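Local coordinates for protein superoxide dismutase (Candida albicans, PDB 4GUN) that probably protects cells from oxidative damage by converting superoxide to hydrogen peroxide and oxygen at a manganese centre, at residues 18-23 with 27-32; 173-178 with 185-190. The protein carries 2 engineered substitutions. All blocks are in the same frame, centred on the assembly; numbering follows the deposited sequence.

Contact 1 lies near the N-terminus of the chain and contact 2 near its C-terminus. Contact 1 belongs to the alpha-hairpin domain, where loop 18-23 meets the start of helix 26-56, and contact 2 to the C-terminal domain, where 173-178, following strand 163-170, meets helix 184-191. Their centres are nevertheless about 11 Å apart, on the same side of the chain's centre. Each supplies a histidine to one manganese ion, and H32 NE2 lies 3.1 Å from H174 NE2; H80 and D170 complete the protein ligands. Beyond the metal, I28 packs on A175, L31 on L178 and Y23 on A190, so the two domains are joined around the active site.

Contact 1 of 2, residues 18-23 with 27-32; sequences DALEPY and EINDLH. With MN (manganese (II) ion), chain Q.
Within the alpha-hairpin domain of this iron/manganese superoxide dismutase, the loop before the long helix 26-56 meets the helix's first turns through L20 and N29, which are buried, and through E21 and E27 at the surface. A type I beta turn, D18 to E21, brings L20 up to the helix. The side chains of L20 and N29 cross at about a right angle: the amide nitrogen of N29 abuts the branch point of L20, ND2 lying 3.7 Å from CG, with CB and CD1 almost as close. N29 holds its CG beside the backbone N (chi1 -73°), directing the amide at the loop, where ND2 finds its polar partner in the carbonyl oxygen of L17. The leucine thus covers a buried amide whose donor is bonded elsewhere in the same loop.

Nearer solvent, the extended chain of E21 and the bent chain of E27 bring two carboxylates together, their planes 37° apart. OE2 of E21 and OE1 of E27 are 4.1 Å from one another, a like-charge approach that a water probably eases. This water donates to OE2 of E21 at 2.6 Å and, more weakly, to OE1 of E27 at 3.4 Å. The same OE2 of E21 also accepts a hydrogen bond from the backbone N of K26, tying the loop to the start of the helix.

Beyond E21 the chain turns through a cis peptide bond to P22. The carbonyl oxygens of P22 and Y23 are hydrogen-bonded to Q179 NE2 and Y180 OH, respectively, which link the loop to the C-terminal domain. One helical turn past N29, H32 reaches the manganese with its NE2 at 2.2 Å.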
ATOM      1  N   ASP A  18      16.876 -30.850  10.874  1.00  9.54           N
ATOM      2  CA  ASP A  18      16.281 -31.909  10.059  1.00 10.53           C
ATOM      3  C   ASP A  18      15.028 -32.564  10.702  1.00 13.85           C
ATOM      4  O   ASP A  18      14.453 -33.482  10.126  1.00 14.20           O
ATOM      5  CB  ASP A  18      17.361 -32.970   9.764  1.00 13.13           C
ATOM      6  CG  ASP A  18      17.835 -33.760  10.985  1.00 25.28           C
ATOM      7  OD1 ASP A  18      18.563 -34.753  10.797  1.00 27.17           O
ATOM      8  OD2 ASP A  18      17.507 -33.353  12.131  1.00 28.56           O
ATOM      9  N   ALA A  19      14.628 -32.091  11.886  1.00 10.89           N
ATOM     10  CA  ALA A  19      13.530 -32.654  12.684  1.00 10.48           C
ATOM     11  C   ALA A  19      12.117 -32.416  12.144  1.00 14.03           C
ATOM     12  O   ALA A  19      11.189 -33.085  12.599  1.00 13.82           O
ATOM     13  CB  ALA A  19      13.660 -32.196  14.136  1.00 10.86           C
ATOM     14  N   LEU A  20      11.948 -31.493  11.157  1.00  9.39           N
ATOM     15  CA  LEU A  20      10.645 -31.193  10.523  1.00  8.61           C
ATOM     16  C   LEU A  20      10.423 -32.005   9.244  1.00 11.07           C
ATOM     17  O   LEU A  20       9.347 -31.928   8.643  1.00  9.33           O
ATOM     18  CB  LEU A  20      10.443 -29.666  10.277  1.00  8.81           C
ATOM     19  CG  LEU A  20      10.745 -28.693  11.466  1.00 13.03           C
ATOM     20  CD1 LEU A  20      10.150 -27.314  11.183  1.00 12.74           C
ATOM     21  CD2 LEU A  20      10.196 -29.227  12.813  1.00 13.75           C
ATOM     22  N   GLU A  21      11.434 -32.811   8.837  1.00  9.29           N
ATOM     23  CA  GLU A  21      11.358 -33.692   7.654  1.00  9.12           C
ATOM     24  C   GLU A  21      10.282 -34.768   7.880  1.00 14.22           C
ATOM     25  O   GLU A  21      10.124 -35.181   9.028  1.00 15.09           O
ATOM     26  CB  GLU A  21      12.734 -34.335   7.387  1.00  9.91           C
ATOM     27  CG  GLU A  21      13.695 -33.334   6.772  1.00 11.79           C
ATOM     28  CD  GLU A  21      15.107 -33.811   6.514  1.00 20.13           C
ATOM     29  OE1 GLU A  21      15.406 -35.003   6.757  1.00 21.09           O
ATOM     30  OE2 GLU A  21      15.924 -32.979   6.065  1.00 15.48           O
ATOM     31  N   PRO A  22       9.479 -35.184   6.861  1.00  9.40           N
ATOM     32  CA  PRO A  22       9.553 -34.819   5.434  1.00  8.94           C
ATOM     33  C   PRO A  22       8.775 -33.565   5.025  1.00 13.08           C
ATOM     34  O   PRO A  22       8.637 -33.308   3.834  1.00 13.34           O
ATOM     35  CB  PRO A  22       8.992 -36.075   4.747  1.00  9.68           C
ATOM     36  CG  PRO A  22       7.920 -36.549   5.701  1.00 12.91           C
ATOM     37  CD  PRO A  22       8.432 -36.209   7.092  1.00  9.50           C
ATOM     38  N   TYR A  23       8.240 -32.817   5.997  1.00  9.90           N
ATOM     39  CA  TYR A  23       7.386 -31.645   5.771  1.00  8.68           C
ATOM     40  C   TYR A  23       8.171 -30.393   5.356  1.00 12.26           C
ATOM     41  O   TYR A  23       7.845 -29.784   4.336  1.00 11.80           O
ATOM     42  CB  TYR A  23       6.444 -31.434   6.984  1.00  9.67           C
ATOM     43  CG  TYR A  23       5.770 -32.730   7.403  1.00 10.44           C
ATOM     44  CD1 TYR A  23       4.871 -33.379   6.555  1.00 12.50           C
ATOM     45  CD2 TYR A  23       6.114 -33.362   8.590  1.00 10.74           C
ATOM     46  CE1 TYR A  23       4.302 -34.603   6.903  1.00 13.06           C
ATOM     47  CE2 TYR A  23       5.553 -34.592   8.947  1.00 11.18           C
ATOM     48  CZ  TYR A  23       4.648 -35.207   8.099  1.00 17.21           C
ATOM     49  OH  TYR A  23       4.044 -36.387   8.463  1.00 17.77           O
ATOM     50  N   GLU A  27      17.612 -28.387   4.568  1.00 14.43           N
ATOM     51  CA  GLU A  27      18.188 -27.439   3.606  1.00 14.91           C
ATOM     52  C   GLU A  27      17.468 -26.091   3.641  1.00 16.41           C
ATOM     53  O   GLU A  27      18.133 -25.061   3.790  1.00 15.27           O
ATOM     54  CB  GLU A  27      18.265 -28.072   2.195  1.00 17.47           C
ATOM     55  CG  GLU A  27      19.270 -29.227   2.102  1.00 29.17           C
ATOM     56  CD  GLU A  27      19.027 -30.405   3.035  1.00 40.30           C
ATOM     57  OE1 GLU A  27      17.852 -30.828   3.156  1.00 12.59           O
ATOM     58  OE2 GLU A  27      19.986 -30.833   3.720  1.00 27.80           O
ATOM     59  N   ILE A  28      16.113 -26.109   3.650  1.00 11.14           N
ATOM     60  CA  ILE A  28      15.298 -24.886   3.828  1.00  9.68           C
ATOM     61  C   ILE A  28      15.553 -24.309   5.228  1.00 11.79           C
ATOM     62  O   ILE A  28      15.946 -23.161   5.327  1.00  9.51           O
ATOM     63  CB  ILE A  28      13.776 -25.124   3.576  1.00 11.19           C
ATOM     64  CG1 ILE A  28      13.492 -25.394   2.086  1.00  9.98           C
ATOM     65  CG2 ILE A  28      12.929 -23.933   4.110  1.00 10.67           C
ATOM     66  CD1 ILE A  28      12.114 -26.056   1.829  1.00  9.02           C
ATOM     67  N   ASN A  29      15.357 -25.114   6.303  1.00  8.89           N
ATOM     68  CA  ASN A  29      15.558 -24.669   7.686  1.00  8.28           C
ATOM     69  C   ASN A  29      16.932 -24.024   7.953  1.00 12.22           C
ATOM     70  O   ASN A  29      17.012 -22.981   8.598  1.00 10.61           O
ATOM     71  CB  ASN A  29      15.265 -25.816   8.672  1.00 11.06           C
ATOM     72  CG  ASN A  29      13.794 -26.153   8.840  1.00 22.15           C
ATOM     73  OD1 ASN A  29      12.911 -25.326   8.610  1.00 13.69           O
ATOM     74  ND2 ASN A  29      13.493 -27.368   9.295  1.00  8.98           N
ATOM     75  N   ASP A  30      18.012 -24.615   7.429  1.00 11.52           N
ATOM     76  CA  ASP A  30      19.358 -24.051   7.628  1.00 11.62           C
ATOM     77  C   ASP A  30      19.499 -22.647   6.999  1.00 14.76           C
ATOM     78  O   ASP A  30      20.054 -21.741   7.619  1.00 14.76           O
ATOM     79  CB  ASP A  30      20.437 -24.996   7.080  1.00 13.26           C
ATOM     80  CG  ASP A  30      21.836 -24.658   7.560  1.00 20.38           C
ATOM     81  OD1 ASP A  30      21.962 -23.861   8.513  1.00 22.52           O
ATOM     82  OD2 ASP A  30      22.796 -25.225   7.019  1.00 26.95           O
ATOM     83  N   LEU A  31      18.977 -22.468   5.788  1.00 12.59           N
ATOM     84  CA  LEU A  31      19.026 -21.160   5.115  1.00 11.69           C
ATOM     85  C   LEU A  31      18.063 -20.201   5.781  1.00 14.22           C
ATOM     86  O   LEU A  31      18.399 -19.034   6.020  1.00 12.63           O
ATOM     87  CB  LEU A  31      18.650 -21.298   3.641  1.00 10.63           C
ATOM     88  CG  LEU A  31      19.686 -21.960   2.754  1.00 15.15           C
ATOM     89  CD1 LEU A  31      19.068 -22.334   1.418  1.00 14.35           C
ATOM     90  CD2 LEU A  31      20.925 -21.071   2.577  1.00 16.36           C
ATOM     91  N   HIS A  32      16.869 -20.718   6.103  1.00 10.53           N
ATOM     92  CA  HIS A  32      15.783 -19.935   6.697  1.00  8.79           C
ATOM     93  C   HIS A  32      16.177 -19.255   7.988  1.00 10.29           C
ATOM     94  O   HIS A  32      16.000 -18.048   8.113  1.00  9.26           O
ATOM     95  CB  HIS A  32      14.499 -20.772   6.842  1.00  7.79           C
ATOM     96  CG  HIS A  32      13.231 -19.961   6.745  1.00  9.80           C
ATOM     97  ND1 HIS A  32      11.998 -20.550   6.887  1.00 10.46           N
ATOM     98  CD2 HIS A  32      13.057 -18.630   6.569  1.00  9.82           C
ATOM     99  CE1 HIS A  32      11.115 -19.575   6.772  1.00  9.06           C
ATOM    100  NE2 HIS A  32      11.705 -18.400   6.592  1.00  8.88           N
TER
HETATM  101 MN    MN Q 301      10.784 -16.530   6.032  1.00  9.91          MN
HETATM  102  O   HOH W   1      18.285 -33.530   5.180  1.00 22.46           O
HETATM  103  O   HOH W   2       9.562 -14.823   5.524  1.00 14.68           O

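Contact 2 of 2, residues 173-178 with 185-190. Engineered in segment 185-190: P185 (natural residue Leu). With MN (manganese (II) ion), chain Q.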
ATOM      1  N   GLU A 173       8.367 -17.252  -0.692  1.00  8.62           N
ATOM      2  CA  GLU A 173       8.845 -18.346  -1.556  1.00  7.15           C
ATOM      3  C   GLU A 173      10.053 -19.090  -0.970  1.00 10.50           C
ATOM      4  O   GLU A 173      10.106 -20.303  -1.081  1.00 11.35           O
ATOM      5  CB  GLU A 173       9.102 -17.861  -2.991  1.00  7.96           C
ATOM      6  CG  GLU A 173       7.828 -17.479  -3.734  1.00  8.79           C
ATOM      7  CD  GLU A 173       8.055 -17.004  -5.151  1.00 14.49           C
ATOM      8  OE1 GLU A 173       8.935 -16.140  -5.344  1.00  9.25           O
ATOM      9  OE2 GLU A 173       7.382 -17.512  -6.075  1.00 11.50           O
ATOM     10  N   HIS A 174      10.951 -18.387  -0.253  1.00  7.37           N
ATOM     11  CA  HIS A 174      12.115 -19.000   0.405  1.00  5.64           C
ATOM     12  C   HIS A 174      11.727 -20.028   1.457  1.00  8.38           C
ATOM     13  O   HIS A 174      12.533 -20.892   1.779  1.00  7.66           O
ATOM     14  CB  HIS A 174      13.066 -17.940   1.017  1.00  5.82           C
ATOM     15  CG  HIS A 174      12.547 -17.181   2.208  1.00  8.48           C
ATOM     16  ND1 HIS A 174      12.458 -15.795   2.201  1.00  9.62           N
ATOM     17  CD2 HIS A 174      12.203 -17.626   3.438  1.00 10.13           C
ATOM     18  CE1 HIS A 174      12.020 -15.456   3.398  1.00  9.64           C
ATOM     19  NE2 HIS A 174      11.846 -16.526   4.174  1.00 10.36           N
ATOM     20  N   ALA A 175      10.497 -19.932   2.006  1.00  4.95           N
ATOM     21  CA  ALA A 175      10.024 -20.862   3.032  1.00  4.45           C
ATOM     22  C   ALA A 175       9.740 -22.290   2.505  1.00 11.18           C
ATOM     23  O   ALA A 175       9.682 -23.250   3.297  1.00 11.86           O
ATOM     24  CB  ALA A 175       8.789 -20.290   3.711  1.00  4.26           C
ATOM     25  N   TYR A 176       9.534 -22.436   1.188  1.00  8.20           N
ATOM     26  CA  TYR A 176       9.188 -23.733   0.614  1.00  7.62           C
ATOM     27  C   TYR A 176       9.871 -24.095  -0.695  1.00 11.65           C
ATOM     28  O   TYR A 176       9.923 -25.288  -1.032  1.00 11.78           O
ATOM     29  CB  TYR A 176       7.664 -23.800   0.433  1.00  8.33           C
ATOM     30  CG  TYR A 176       7.116 -22.741  -0.504  1.00  8.42           C
ATOM     31  CD1 TYR A 176       7.020 -22.977  -1.876  1.00 10.55           C
ATOM     32  CD2 TYR A 176       6.641 -21.527  -0.013  1.00  7.87           C
ATOM     33  CE1 TYR A 176       6.537 -21.999  -2.746  1.00 11.56           C
ATOM     34  CE2 TYR A 176       6.132 -20.548  -0.875  1.00  8.44           C
ATOM     35  CZ  TYR A 176       6.077 -20.795  -2.238  1.00 13.89           C
ATOM     36  OH  TYR A 176       5.584 -19.857  -3.104  1.00 14.83           O
ATOM     37  N   TYR A 177      10.299 -23.081  -1.479  1.00  8.12           N
ATOM     38  CA  TYR A 177      10.853 -23.273  -2.817  1.00  8.58           C
ATOM     39  C   TYR A 177      11.827 -24.404  -3.081  1.00 14.22           C
ATOM     40  O   TYR A 177      11.659 -25.090  -4.089  1.00 14.53           O
ATOM     41  CB  TYR A 177      11.329 -21.977  -3.475  1.00 10.17           C
ATOM     42  CG  TYR A 177      10.961 -21.965  -4.947  1.00 11.37           C
ATOM     43  CD1 TYR A 177      11.824 -22.491  -5.911  1.00 12.73           C
ATOM     44  CD2 TYR A 177       9.741 -21.448  -5.374  1.00 12.15           C
ATOM     45  CE1 TYR A 177      11.480 -22.500  -7.268  1.00 12.56           C
ATOM     46  CE2 TYR A 177       9.382 -21.461  -6.732  1.00 13.70           C
ATOM     47  CZ  TYR A 177      10.249 -22.002  -7.669  1.00 14.18           C
ATOM     48  OH  TYR A 177       9.896 -22.018  -9.001  1.00 11.01           O
ATOM     49  N   LEU A 178      12.840 -24.604  -2.217  1.00 10.66           N
ATOM     50  CA  LEU A 178      13.810 -25.682  -2.464  1.00 10.58           C
ATOM     51  C   LEU A 178      13.172 -27.081  -2.488  1.00 14.57           C
ATOM     52  O   LEU A 178      13.576 -27.920  -3.295  1.00 13.69           O
ATOM     53  CB  LEU A 178      14.990 -25.619  -1.493  1.00 10.59           C
ATOM     54  CG  LEU A 178      15.976 -24.434  -1.610  1.00 15.57           C
ATOM     55  CD1 LEU A 178      16.883 -24.408  -0.412  1.00 15.94           C
ATOM     56  CD2 LEU A 178      16.861 -24.522  -2.865  1.00 16.51           C
ATOM     57  N   PRO A 185       0.578 -24.785  -2.726  1.00  9.87           N
ATOM     58  CA  PRO A 185      -0.478 -25.457  -1.933  1.00 10.24           C
ATOM     59  C   PRO A 185      -0.006 -26.725  -1.209  1.00 12.23           C
ATOM     60  O   PRO A 185      -0.571 -27.076  -0.177  1.00 10.84           O
ATOM     61  CB  PRO A 185      -1.548 -25.801  -2.988  1.00 12.37           C
ATOM     62  CG  PRO A 185      -1.303 -24.847  -4.114  1.00 16.77           C
ATOM     63  CD  PRO A 185       0.190 -24.724  -4.154  1.00 12.61           C
ATOM     64  N   ASP A 186       1.010 -27.433  -1.750  1.00  7.67           N
ATOM     65  CA  ASP A 186       1.495 -28.678  -1.121  1.00  6.63           C
ATOM     66  C   ASP A 186       2.195 -28.380   0.200  1.00 10.87           C
ATOM     67  O   ASP A 186       2.019 -29.090   1.177  1.00 11.39           O
ATOM     68  CB  ASP A 186       2.405 -29.455  -2.086  1.00  7.54           C
ATOM     69  CG  ASP A 186       1.668 -30.129  -3.235  1.00 12.45           C
ATOM     70  OD1 ASP A 186       0.432 -29.969  -3.330  1.00 12.24           O
ATOM     71  OD2 ASP A 186       2.316 -30.839  -4.013  1.00 15.05           O
ATOM     72  N   TYR A 187       2.916 -27.281   0.247  1.00  7.24           N
ATOM     73  CA  TYR A 187       3.587 -26.818   1.449  1.00  6.77           C
ATOM     74  C   TYR A 187       2.534 -26.413   2.482  1.00 10.95           C
ATOM     75  O   TYR A 187       2.630 -26.843   3.632  1.00  9.69           O
ATOM     76  CB  TYR A 187       4.507 -25.655   1.095  1.00  6.81           C
ATOM     77  CG  TYR A 187       4.917 -24.790   2.263  1.00  6.91           C
ATOM     78  CD1 TYR A 187       5.771 -25.274   3.249  1.00  8.18           C
ATOM     79  CD2 TYR A 187       4.544 -23.453   2.325  1.00  7.61           C
ATOM     80  CE1 TYR A 187       6.218 -24.456   4.288  1.00  8.58           C
ATOM     81  CE2 TYR A 187       4.998 -22.621   3.350  1.00  8.73           C
ATOM     82  CZ  TYR A 187       5.833 -23.128   4.329  1.00 11.36           C
ATOM     83  OH  TYR A 187       6.262 -22.321   5.354  1.00 13.10           O
ATOM     84  N   PHE A 188       1.517 -25.620   2.071  1.00  8.03           N
ATOM     85  CA  PHE A 188       0.431 -25.215   2.976  1.00  8.79           C
ATOM     86  C   PHE A 188      -0.258 -26.435   3.631  1.00 14.23           C
ATOM     87  O   PHE A 188      -0.391 -26.475   4.859  1.00 13.79           O
ATOM     88  CB  PHE A 188      -0.572 -24.281   2.282  1.00  9.52           C
ATOM     89  CG  PHE A 188       0.023 -22.954   1.875  1.00  9.29           C
ATOM     90  CD1 PHE A 188       1.069 -22.383   2.605  1.00 10.96           C
ATOM     91  CD2 PHE A 188      -0.456 -22.272   0.769  1.00  9.76           C
ATOM     92  CE1 PHE A 188       1.637 -21.171   2.216  1.00 11.99           C
ATOM     93  CE2 PHE A 188       0.089 -21.047   0.399  1.00 12.37           C
ATOM     94  CZ  PHE A 188       1.140 -20.507   1.124  1.00 11.37           C
ATOM     95  N   LYS A 189      -0.588 -27.445   2.826  1.00 10.58           N
ATOM     96  CA  LYS A 189      -1.176 -28.702   3.286  1.00 11.06           C
ATOM     97  C   LYS A 189      -0.216 -29.413   4.278  1.00 16.00           C
ATOM     98  O   LYS A 189      -0.604 -29.718   5.405  1.00 16.08           O
ATOM     99  CB  LYS A 189      -1.504 -29.594   2.063  1.00 13.03           C
ATOM    100  CG  LYS A 189      -2.424 -30.776   2.369  1.00 21.27           C
ATOM    101  CD  LYS A 189      -2.870 -31.522   1.098  1.00 35.36           C
ATOM    102  CE  LYS A 189      -4.150 -30.990   0.477  1.00 58.75           C
ATOM    103  NZ  LYS A 189      -5.367 -31.359   1.259  1.00 71.49           N
ATOM    104  N   ALA A 190       1.049 -29.588   3.878  1.00 13.47           N
ATOM    105  CA  ALA A 190       2.084 -30.269   4.649  1.00 13.02           C
ATOM    106  C   ALA A 190       2.497 -29.676   6.000  1.00 13.69           C
ATOM    107  O   ALA A 190       2.814 -30.447   6.905  1.00 12.07           O
ATOM    108  CB  ALA A 190       3.308 -30.482   3.782  1.00 14.07           C
TER
HETATM  109 MN    MN Q 301      10.784 -16.530   6.032  1.00  9.91          MN
HETATM  110  O   HOH W   3       9.161 -23.083   5.951  1.00 11.35           O
HETATM  111  O   HOH W   2       9.562 -14.823   5.524  1.00 14.68           O
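Y176 and Y187 pack together in the C-terminal domain of the iron/manganese superoxide dismutase fold, where the chain just past strand 163-170 faces helix 184-191. The contact is buried and centres on a CH-pi interaction: CB of Y176 stands over one face of the Y187 ring, 3.7 Å from its centroid and 20° off the normal. Its closest approach is to CG of Y187, at 3.4 Å. The two rings lie nearly parallel, planes 28° apart, but are offset, so little of one ring lies over the other. Y187 carries its CG anti to the backbone N (chi1 161°), which sends the ring across from its helix to A175, where OH of Y187 comes 3.6 Å from CB of A175.

The phenol end is polar and well supplied: OH of Y187 is hydrogen-bonded to the carbonyl oxygen of D170, a manganese ligand, and accepts from a water at 3.1 Å. That water also donates to the carbonyl oxygen of A175, at 2.7 Å, bridging the two segments. Y187 thus probably supports D170 from the second shell, through the aspartate's backbone rather than its carboxylate.

Further out, the carbonyl oxygen of E173 lies over the centre of the Y176 ring and accepts two backbone bonds, from the N of Y176 and the N of Y177, as the chain turns into helix 177-180. OE2 of E173 accepts a hydrogen bond from ND1 of H174 of the second subunit, and the reciprocal bond from H174 ND1 reaches E173 of that subunit. On its other side the H174 imidazole meets the manganese, NE2 at 2.1 Å.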